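Local coordinates for protein RickCE (Rickettsia bellii, PDB 5HAM) that probably acts as a bacterial effector protease of the CE clan, removing ubiquitin or related modifiers from proteins, at residues Y9-N12 against E13-L17; K103-L106 against L107-G110; E111-Q114 against Q115-D119; N174-G177 against Q178-P181. All blocks are in the same frame, centred on the assembly; numbering follows the deposited sequence.

Contact 1 of 4, residues Y9-N12 against E13-L17; sequences YTEN and EITHL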
loop_
_atom_site.group_PDB
_atom_site.type_symbol
_atom_site.label_atom_id
_atom_site.label_comp_id
_atom_site.label_asym_id
_atom_site.label_seq_id
_atom_site.Cartn_x
_atom_site.Cartn_y
_atom_site.Cartn_z
ATOM N N TYR A 9 6.103 8.256 5.396
ATOM C CA TYR A 9 6.228 7.152 6.339
ATOM C C TYR A 9 6.515 5.860 5.600
ATOM O O TYR A 9 6.006 5.636 4.504
ATOM C CB TYR A 9 4.929 6.927 7.122
ATOM C CG TYR A 9 4.634 7.888 8.234
ATOM C CD1 TYR A 9 5.147 9.171 8.233
ATOM C CD2 TYR A 9 3.824 7.508 9.292
ATOM C CE1 TYR A 9 4.861 10.053 9.264
ATOM C CE2 TYR A 9 3.537 8.376 10.329
ATOM C CZ TYR A 9 4.053 9.646 10.310
ATOM O OH TYR A 9 3.762 10.514 11.333
ATOM N N THR A 10 7.300 4.995 6.217
ATOM C CA THR A 10 7.438 3.645 5.708
ATOM C C THR A 10 6.641 2.718 6.615
ATOM O O THR A 10 6.178 3.131 7.683
ATOM C CB THR A 10 8.888 3.220 5.733
ATOM O OG1 THR A 10 9.262 2.954 7.088
ATOM C CG2 THR A 10 9.748 4.343 5.197
ATOM N N GLU A 11 6.485 1.469 6.187
ATOM C CA GLU A 11 5.745 0.472 6.953
ATOM C C GLU A 11 6.296 0.329 8.372
ATOM O O GLU A 11 5.569 0.016 9.311
ATOM C CB GLU A 11 5.801 -0.877 6.234
ATOM C CG GLU A 11 4.967 -1.963 6.873
ATOM C CD GLU A 11 5.084 -3.288 6.139
ATOM O OE1 GLU A 11 5.653 -3.304 5.018
ATOM O OE2 GLU A 11 4.607 -4.312 6.683
ATOM N N ASN A 12 7.591 0.570 8.508
ATOM C CA ASN A 12 8.276 0.390 9.761
ATOM C C ASN A 12 7.738 1.336 10.825
ATOM O O ASN A 12 7.439 0.916 11.936
ATOM C CB ASN A 12 9.776 0.584 9.561
ATOM C CG ASN A 12 10.570 0.114 10.735
ATOM O OD1 ASN A 12 11.383 0.855 11.288
ATOM N ND2 ASN A 12 10.327 -1.125 11.150
ATOM N N GLU A 13 7.587 2.606 10.469
ATOM C CA GLU A 13 7.040 3.587 11.396
ATOM C C GLU A 13 5.581 3.327 11.676
ATOM O O GLU A 13 5.137 3.413 12.818
ATOM C CB GLU A 13 7.170 5.000 10.845
ATOM C CG GLU A 13 8.544 5.578 10.978
ATOM C CD GLU A 13 9.389 5.350 9.756
ATOM O OE1 GLU A 13 8.890 4.753 8.773
ATOM O OE2 GLU A 13 10.558 5.783 9.785
ATOM N N ILE A 14 4.829 3.045 10.623
ATOM C CA ILE A 14 3.398 2.837 10.768
ATOM C C ILE A 14 3.150 1.706 11.772
ATOM O O ILE A 14 2.369 1.847 12.706
ATOM C CB ILE A 14 2.764 2.551 9.404
ATOM C CG1 ILE A 14 2.767 3.831 8.569
ATOM C CG2 ILE A 14 1.349 2.028 9.554
ATOM C CD1 ILE A 14 2.345 3.618 7.139
ATOM N N THR A 15 3.876 0.611 11.588
ATOM C CA THR A 15 3.791 -0.561 12.451
ATOM C C THR A 15 4.166 -0.240 13.898
ATOM O O THR A 15 3.458 -0.630 14.813
ATOM C CB THR A 15 4.661 -1.709 11.874
ATOM O OG1 THR A 15 4.047 -2.184 10.669
ATOM C CG2 THR A 15 4.750 -2.850 12.819
ATOM N N HIS A 16 5.257 0.493 14.098
ATOM C CA HIS A 16 5.688 0.875 15.450
ATOM C C HIS A 16 4.712 1.823 16.132
ATOM O O HIS A 16 4.379 1.659 17.306
ATOM C CB HIS A 16 7.060 1.553 15.421
ATOM C CG HIS A 16 8.161 0.670 14.935
ATOM N ND1 HIS A 16 9.402 1.150 14.572
ATOM C CD2 HIS A 16 8.205 -0.671 14.741
ATOM C CE1 HIS A 16 10.161 0.147 14.179
ATOM N NE2 HIS A 16 9.461 -0.965 14.266
ATOM N N LEU A 17 4.294 2.844 15.394
ATOM C CA LEU A 17 3.330 3.799 15.895
ATOM C C LEU A 17 2.042 3.099 16.327
ATOM O O LEU A 17 1.480 3.423 17.375
ATOM C CB LEU A 17 3.048 4.852 14.830
ATOM C CG LEU A 17 4.181 5.867 14.786
ATOM C CD1 LEU A 17 4.143 6.684 13.500
ATOM C CD2 LEU A 17 4.074 6.740 16.028
#
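The carbonyl oxygen of E11 is gripped twice by one residue: T15 N donates to E11 O at 2.9 Å, and T15 OG1 reaches the same oxygen at 3.0 Å from the opposite face of the carbonyl plane. This is the first turn of helix 11-20; T10, at the N-cap just ahead of it, and E13 in that first turn form a capping box. T10 OG1 accepts from N12 N at 3.2 Å, while E13 OE1 takes the N-H of T10 at 3.0 Å. The hydroxyl of T10 turns to that same carboxylate oxygen. E13 can fold back to T10 because its chain bends at chi2 (93°), and the backbone N-H of T10 meets OE1 on its anti side, well out of the carboxylate plane. Helix 255-262 touches both box residues through Q260.

On the inner side Y9 lies against the helix it precedes. I14 CG1 meets the edge of its ring, 3.9 Å from Y9 CD2, and L17 CD1 comes to 3.6 Å from Y9 CE2. The phenol oxygen bonds to H246, on helix 238-251, which also packs on L17. Across the helix, H16 leans over N12, with the amide and the imidazole turned 72° apart; ND1 of the ring is bonded to Q257. The carbonyl oxygen of N12 sits over the centre of the imidazole face, 3.1 Å from H16 CG.

Contact 2 of 4, residues K103-L106 against L107-G110; sequences KNDL and LRGG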
loop_
_atom_site.group_PDB
_atom_site.type_symbol
_atom_site.label_atom_id
_atom_site.label_comp_id
_atom_site.label_asym_id
_atom_site.label_seq_id
_atom_site.Cartn_x
_atom_site.Cartn_y
_atom_site.Cartn_z
ATOM N N LYS A 103 11.684 -12.698 -16.089
ATOM C CA LYS A 103 10.233 -12.794 -16.198
ATOM C C LYS A 103 9.651 -13.694 -15.117
ATOM O O LYS A 103 8.626 -13.372 -14.500
ATOM C CB LYS A 103 9.856 -13.333 -17.579
ATOM C CG LYS A 103 8.407 -13.745 -17.753
ATOM C CD LYS A 103 8.336 -14.926 -18.698
ATOM C CE LYS A 103 6.965 -15.546 -18.674
ATOM N NZ LYS A 103 5.942 -14.471 -18.724
ATOM N N ASN A 104 10.307 -14.827 -14.889
ATOM C CA ASN A 104 9.841 -15.768 -13.875
ATOM C C ASN A 104 9.956 -15.188 -12.478
ATOM O O ASN A 104 9.059 -15.382 -11.662
ATOM C CB ASN A 104 10.562 -17.112 -13.975
ATOM C CG ASN A 104 10.151 -17.889 -15.210
ATOM O OD1 ASN A 104 8.978 -17.878 -15.597
ATOM N ND2 ASN A 104 11.112 -18.552 -15.848
ATOM N N ASP A 105 11.046 -14.466 -12.216
ATOM C CA ASP A 105 11.215 -13.750 -10.943
ATOM C C ASP A 105 10.054 -12.789 -10.731
ATOM O O ASP A 105 9.453 -12.747 -9.660
ATOM C CB ASP A 105 12.521 -12.944 -10.915
ATOM C CG ASP A 105 13.739 -13.822 -10.825
ATOM O OD1 ASP A 105 13.549 -15.042 -10.647
ATOM O OD2 ASP A 105 14.878 -13.297 -10.919
ATOM N N LEU A 106 9.759 -12.013 -11.767
ATOM C CA LEU A 106 8.672 -11.052 -11.730
ATOM C C LEU A 106 7.338 -11.749 -11.426
ATOM O O LEU A 106 6.559 -11.294 -10.601
ATOM C CB LEU A 106 8.602 -10.301 -13.062
ATOM C CG LEU A 106 7.394 -9.379 -13.192
ATOM C CD1 LEU A 106 7.406 -8.359 -12.060
ATOM C CD2 LEU A 106 7.373 -8.699 -14.553
ATOM N N LEU A 107 7.093 -12.867 -12.088
ATOM C CA LEU A 107 5.841 -13.573 -11.886
ATOM C C LEU A 107 5.802 -14.192 -10.503
ATOM O O LEU A 107 4.758 -14.213 -9.884
ATOM C CB LEU A 107 5.653 -14.659 -12.945
ATOM C CG LEU A 107 4.807 -14.317 -14.172
ATOM C CD1 LEU A 107 5.079 -12.899 -14.626
ATOM C CD2 LEU A 107 5.078 -15.328 -15.297
ATOM N N ARG A 108 6.941 -14.693 -10.029
ATOM C CA ARG A 108 7.021 -15.335 -8.705
ATOM C C ARG A 108 6.702 -14.351 -7.583
ATOM O O ARG A 108 5.938 -14.656 -6.677
ATOM C CB ARG A 108 8.417 -15.916 -8.493
ATOM C CG ARG A 108 8.601 -16.713 -7.224
ATOM C CD ARG A 108 10.088 -17.033 -6.967
ATOM N NE ARG A 108 10.688 -17.809 -8.050
ATOM C CZ ARG A 108 11.637 -17.352 -8.866
ATOM N NH1 ARG A 108 12.105 -16.123 -8.720
ATOM N NH2 ARG A 108 12.120 -18.127 -9.828
ATOM N N GLY A 109 7.287 -13.160 -7.670
ATOM C CA GLY A 109 7.058 -12.100 -6.708
ATOM C C GLY A 109 5.606 -11.652 -6.651
ATOM O O GLY A 109 5.046 -11.434 -5.571
ATOM N N GLY A 110 4.989 -11.518 -7.821
ATOM C CA GLY A 110 3.602 -11.103 -7.901
ATOM C C GLY A 110 2.681 -12.151 -7.294
ATOM O O GLY A 110 1.700 -11.832 -6.629
#
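D105 and R108 join in an i to i+3 salt bridge on the surface of helix 96-130, where R108 NH1 donates to D105 OD1 at 2.6 Å. The carboxylate oxygen lies at the edge of the guanidinium and near its plane, so the N-H points almost straight at it (160°). On the acid side the fit is different: NH1 comes from above the carboxylate, and the two flat groups are 54° apart. One N-H therefore carries the bridge, in place of a flat pairing of two N-H groups with two oxygens.

The shape of the arginine chain accounts for this. It leaves the backbone extended, then bends at chi3 (-60°), which brings the guanidinium back alongside D105 and lays one of its faces towards N104 O.

Behind the pair, regular helical bonds fix both residues. R108 N donates to N104 O at 2.8 Å, and G109 N to D105 O at 3.0 Å. L107 N reaches K103 O at 2.9 Å, and the run continues with G110 N and L106 O at 3.2 Å. The two glycines therefore continue the helix without interrupting its bonding.

Further round, K103 touches L45, Y48 and T49 of helix 42-49, and L106 also reaches L45. The lysine bends at chi2 and chi4, setting its NZ 3.6 Å from L107 CD2.

Contact 3 of 4, residues E111-Q114 against Q115-D119; sequences EAQQ and QINED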
loop_
_atom_site.group_PDB
_atom_site.type_symbol
_atom_site.label_atom_id
_atom_site.label_comp_id
_atom_site.label_asym_id
_atom_site.label_seq_id
_atom_site.Cartn_x
_atom_site.Cartn_y
_atom_site.Cartn_z
ATOM N N GLU A 111 3.005 -13.418 -7.521
ATOM C CA GLU A 111 2.229 -14.510 -6.958
ATOM C C GLU A 111 2.385 -14.570 -5.434
ATOM O O GLU A 111 1.409 -14.758 -4.708
ATOM C CB GLU A 111 2.644 -15.827 -7.616
ATOM C CG GLU A 111 2.236 -15.893 -9.085
ATOM C CD GLU A 111 2.998 -16.934 -9.894
ATOM O OE1 GLU A 111 3.567 -17.864 -9.284
ATOM O OE2 GLU A 111 3.021 -16.814 -11.145
ATOM N N ALA A 112 3.612 -14.373 -4.959
ATOM C CA ALA A 112 3.897 -14.337 -3.527
ATOM C C ALA A 112 3.118 -13.225 -2.849
ATOM O O ALA A 112 2.426 -13.454 -1.846
ATOM C CB ALA A 112 5.382 -14.134 -3.298
ATOM N N GLN A 113 3.251 -12.024 -3.403
ATOM C CA GLN A 113 2.508 -10.844 -2.953
ATOM C C GLN A 113 0.987 -11.056 -2.801
ATOM O O GLN A 113 0.399 -10.684 -1.765
ATOM C CB GLN A 113 2.805 -9.649 -3.867
ATOM C CG GLN A 113 2.062 -8.375 -3.489
ATOM C CD GLN A 113 2.599 -7.151 -4.230
ATOM O OE1 GLN A 113 3.018 -7.246 -5.378
ATOM N NE2 GLN A 113 2.615 -6.006 -3.558
ATOM N N GLN A 114 0.346 -11.660 -3.800
ATOM C CA GLN A 114 -1.092 -11.871 -3.683
ATOM C C GLN A 114 -1.441 -12.964 -2.670
ATOM O O GLN A 114 -2.420 -12.843 -1.941
ATOM C CB GLN A 114 -1.796 -12.028 -5.044
ATOM C CG GLN A 114 -1.882 -13.420 -5.621
ATOM C CD GLN A 114 -2.276 -13.422 -7.111
ATOM O OE1 GLN A 114 -2.830 -12.445 -7.630
ATOM N NE2 GLN A 114 -1.973 -14.527 -7.802
ATOM N N GLN A 115 -0.615 -13.996 -2.566
ATOM C CA GLN A 115 -0.843 -14.997 -1.513
ATOM C C GLN A 115 -0.585 -14.463 -0.095
ATOM O O GLN A 115 -1.293 -14.830 0.849
ATOM C CB GLN A 115 -0.040 -16.272 -1.759
ATOM C CG GLN A 115 -0.350 -17.383 -0.752
ATOM C CD GLN A 115 -1.846 -17.696 -0.625
ATOM O OE1 GLN A 115 -2.446 -17.505 0.439
ATOM N NE2 GLN A 115 -2.447 -18.194 -1.706
ATOM N N ILE A 116 0.417 -13.595 0.045
ATOM C CA ILE A 116 0.751 -13.013 1.344
ATOM C C ILE A 116 -0.356 -12.042 1.737
ATOM O O ILE A 116 -0.784 -12.024 2.897
ATOM C CB ILE A 116 2.182 -12.348 1.366
ATOM C CG1 ILE A 116 3.276 -13.418 1.398
ATOM C CG2 ILE A 116 2.379 -11.478 2.594
ATOM C CD1 ILE A 116 4.618 -12.956 0.813
ATOM N N ASN A 117 -0.849 -11.269 0.762
ATOM C CA ASN A 117 -1.978 -10.366 1.013
ATOM C C ASN A 117 -3.199 -11.124 1.513
ATOM O O ASN A 117 -3.822 -10.724 2.483
ATOM C CB ASN A 117 -2.352 -9.539 -0.224
ATOM C CG ASN A 117 -1.358 -8.412 -0.511
ATOM O OD1 ASN A 117 -0.565 -8.033 0.342
ATOM N ND2 ASN A 117 -1.422 -7.861 -1.713
ATOM N N GLU A 118 -3.541 -12.230 0.866
ATOM C CA GLU A 118 -4.617 -13.075 1.386
ATOM C C GLU A 118 -4.334 -13.617 2.797
ATOM O O GLU A 118 -5.220 -13.636 3.649
ATOM C CB GLU A 118 -4.912 -14.236 0.444
ATOM C CG GLU A 118 -5.558 -13.829 -0.844
ATOM C CD GLU A 118 -5.726 -14.998 -1.779
ATOM O OE1 GLU A 118 -5.259 -16.097 -1.428
ATOM O OE2 GLU A 118 -6.316 -14.821 -2.863
ATOM N N ASP A 119 -3.105 -14.057 3.044
ATOM C CA ASP A 119 -2.766 -14.585 4.364
ATOM C C ASP A 119 -2.920 -13.554 5.480
ATOM O O ASP A 119 -3.348 -13.883 6.586
ATOM C CB ASP A 119 -1.378 -15.220 4.360
ATOM C CG ASP A 119 -1.315 -16.455 3.477
ATOM O OD1 ASP A 119 -2.364 -17.119 3.296
ATOM O OD2 ASP A 119 -0.227 -16.765 2.959
#
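Q113 and N117 meet one turn apart, and their backbones are tied by N117 N donating to Q113 O at 2.9 Å. Three more bonds of the same kind cross here. I116 N donates to A112 O at 2.8 Å, Q115 N to E111 O at 3.0 Å, and E118 N to Q114 O at 3.1 Å. Of the four, the I116 donor stands most directly in line with its carbonyl, at a C=O...N angle of 166°.

Among the polar side chains, Q113 and N117 run side by side and point the same way, their amide planes 51° apart. They do not bond to each other: their touch is between Q113 CG and N117 ND2, at 3.9 Å. N117 CG also comes within 3.1 Å of Q113 O. The NH2 groups of both amides go to T34, Q113 NE2 to its hydroxyl and N117 ND2 to its carbonyl oxygen. This is the middle of helix 96-130, the longest in the chain, and T34 ends strand 27-34, so the pair fastens the helix to an outermost strand of the sheet.

The charged contribution comes from E118. Its CG rests 3.5 Å from Q114 O, and the extended chain beyond carries OE2 to a salt bridge with K186 of helix 175-188, whose L183 touches N117 as well as E118.

Apolar contact is slight. I116 sets CG1 beside its own backbone N (chi1 -74°), which turns the chain back along the helix and leaves CD1 4.3 Å from A112 CB.

Contact 4 of 4, residues N174-G177 against Q178-P181; sequences NYDG and QKLP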
loop_
_atom_site.group_PDB
_atom_site.type_symbol
_atom_site.label_atom_id
_atom_site.label_comp_id
_atom_site.label_asym_id
_atom_site.label_seq_id
_atom_site.Cartn_x
_atom_site.Cartn_y
_atom_site.Cartn_z
ATOM N N ASN A 174 -12.392 1.779 -3.537
ATOM C CA ASN A 174 -12.363 1.228 -4.901
ATOM C C ASN A 174 -11.217 1.736 -5.738
ATOM O O ASN A 174 -11.079 1.373 -6.895
ATOM C CB ASN A 174 -13.658 1.541 -5.638
ATOM C CG ASN A 174 -14.836 0.805 -5.050
ATOM O OD1 ASN A 174 -14.764 -0.397 -4.797
ATOM N ND2 ASN A 174 -15.912 1.524 -4.797
ATOM N N TYR A 175 -10.425 2.610 -5.144
ATOM C CA TYR A 175 -9.233 3.147 -5.765
ATOM C C TYR A 175 -8.465 2.129 -6.630
ATOM O O TYR A 175 -8.182 1.006 -6.202
ATOM C CB TYR A 175 -8.318 3.687 -4.667
ATOM C CG TYR A 175 -7.106 4.340 -5.226
ATOM C CD1 TYR A 175 -7.177 5.622 -5.753
ATOM C CD2 TYR A 175 -5.893 3.674 -5.258
ATOM C CE1 TYR A 175 -6.075 6.232 -6.273
ATOM C CE2 TYR A 175 -4.784 4.265 -5.790
ATOM C CZ TYR A 175 -4.878 5.552 -6.299
ATOM O OH TYR A 175 -3.772 6.156 -6.834
ATOM N N ASP A 176 -8.142 2.540 -7.849
ATOM C CA ASP A 176 -7.287 1.764 -8.748
ATOM C C ASP A 176 -7.867 0.386 -9.123
ATOM O O ASP A 176 -7.247 -0.657 -8.883
ATOM C CB ASP A 176 -5.855 1.664 -8.185
ATOM C CG ASP A 176 -4.849 1.199 -9.227
ATOM O OD1 ASP A 176 -5.090 1.481 -10.423
ATOM O OD2 ASP A 176 -3.838 0.537 -8.855
ATOM N N GLY A 177 -9.069 0.400 -9.698
ATOM C CA GLY A 177 -9.709 -0.793 -10.221
ATOM C C GLY A 177 -10.278 -1.800 -9.232
ATOM O O GLY A 177 -10.422 -2.983 -9.553
ATOM N N GLN A 178 -10.595 -1.340 -8.028
ATOM C CA GLN A 178 -11.254 -2.184 -7.036
ATOM C C GLN A 178 -10.353 -3.315 -6.577
ATOM O O GLN A 178 -10.818 -4.366 -6.140
ATOM C CB GLN A 178 -12.599 -2.713 -7.570
ATOM C CG GLN A 178 -13.613 -1.597 -7.782
ATOM C CD GLN A 178 -14.829 -2.030 -8.574
ATOM O OE1 GLN A 178 -15.336 -3.135 -8.401
ATOM N NE2 GLN A 178 -15.300 -1.160 -9.455
ATOM N N LYS A 179 -9.050 -3.085 -6.661
ATOM C CA LYS A 179 -8.096 -4.095 -6.255
ATOM C C LYS A 179 -8.322 -4.614 -4.826
ATOM O O LYS A 179 -8.313 -5.818 -4.596
ATOM C CB LYS A 179 -6.647 -3.637 -6.517
ATOM C CG LYS A 179 -6.093 -2.477 -5.709
ATOM C CD LYS A 179 -4.790 -1.964 -6.375
ATOM C CE LYS A 179 -4.138 -0.842 -5.609
ATOM N NZ LYS A 179 -3.223 0.026 -6.395
ATOM N N LEU A 180 -8.576 -3.721 -3.877
ATOM C CA LEU A 180 -8.795 -4.147 -2.486
ATOM C C LEU A 180 -10.131 -4.917 -2.267
ATOM O O LEU A 180 -10.149 -6.002 -1.657
ATOM C CB LEU A 180 -8.618 -2.957 -1.512
ATOM C CG LEU A 180 -8.987 -3.168 -0.040
ATOM C CD1 LEU A 180 -8.225 -4.356 0.552
ATOM C CD2 LEU A 180 -8.717 -1.904 0.762
ATOM N N PRO A 181 -11.251 -4.366 -2.759
ATOM C CA PRO A 181 -12.481 -5.157 -2.666
ATOM C C PRO A 181 -12.377 -6.490 -3.390
ATOM O O PRO A 181 -12.983 -7.442 -2.924
ATOM C CB PRO A 181 -13.526 -4.253 -3.336
ATOM C CG PRO A 181 -13.046 -2.885 -3.009
ATOM C CD PRO A 181 -11.531 -2.963 -3.103
HETATM O O HOH W 1 -9.433 -0.693 -4.414
#
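K179 places CG between its backbone N and carbonyl carbon (chi1 67°), and the rest of its chain runs extended back towards D176. The aspartate sets its own CG opposite its backbone N (chi1 -165°), and the two ends meet in a salt bridge of 2.6 Å between K179 NZ and D176 OD2. The bond uses the anti lone pair of that oxygen, the one directed away from OD1. On the way the aliphatic part of the lysine crosses the acid, with CE 4.0 Å from D176 CB.

The backbone here is unusual. D176, G177 and Q178 all have positive phi, which suits the glycine, so the chain takes a left-handed sense over these three residues. One direct backbone bond spans the turn, Q178 N to N174 O at 3.0 Å, and its donor stands well above the carbonyl plane. Water 1 bridges another place: it donates to Y175 O at 2.8 Å and accepts from L180 N at 3.2 Å, serving an N-H that has no bond to the preceding turn.

N174 and Q178 lie alongside each other with their amide planes 59° apart. N174 OD1 lies 3.4 Å from Q178 CG and 3.5 Å from P181 CG.

The turn forms the beginning of helix 175-188, in the beta-alpha-beta unit between strands 160-166 and 196-199, within the catalytic domain. K179 NZ also donates to M142 O and R36 O, in the loops just after strands 135-141 and 27-34, and Y175 packs edge-to-face with H146 just before strand 147-155.

In the fold
Contacts 2 and 3 are successive portions of helix 96-130, their centres 13 Å apart: the first faces helix 42-49, the second the sheet and helix 175-188. Contact 4 lies at the start of that last helix, its nearest atoms about 8 Å from contact 3, and the E118 to K186 salt bridge joins the two helices further along. Contact 1 is on the other side of the chain's centre from contact 4, with 23 Å between their centres. Even so, both approach neighbouring residues where strand 147-155 begins, H146 just before it and W147 its first residue: Y175 packs on H146, while E11 and I14 touch W147. Contact 2 is the most remote from contact 1, at 27 Å.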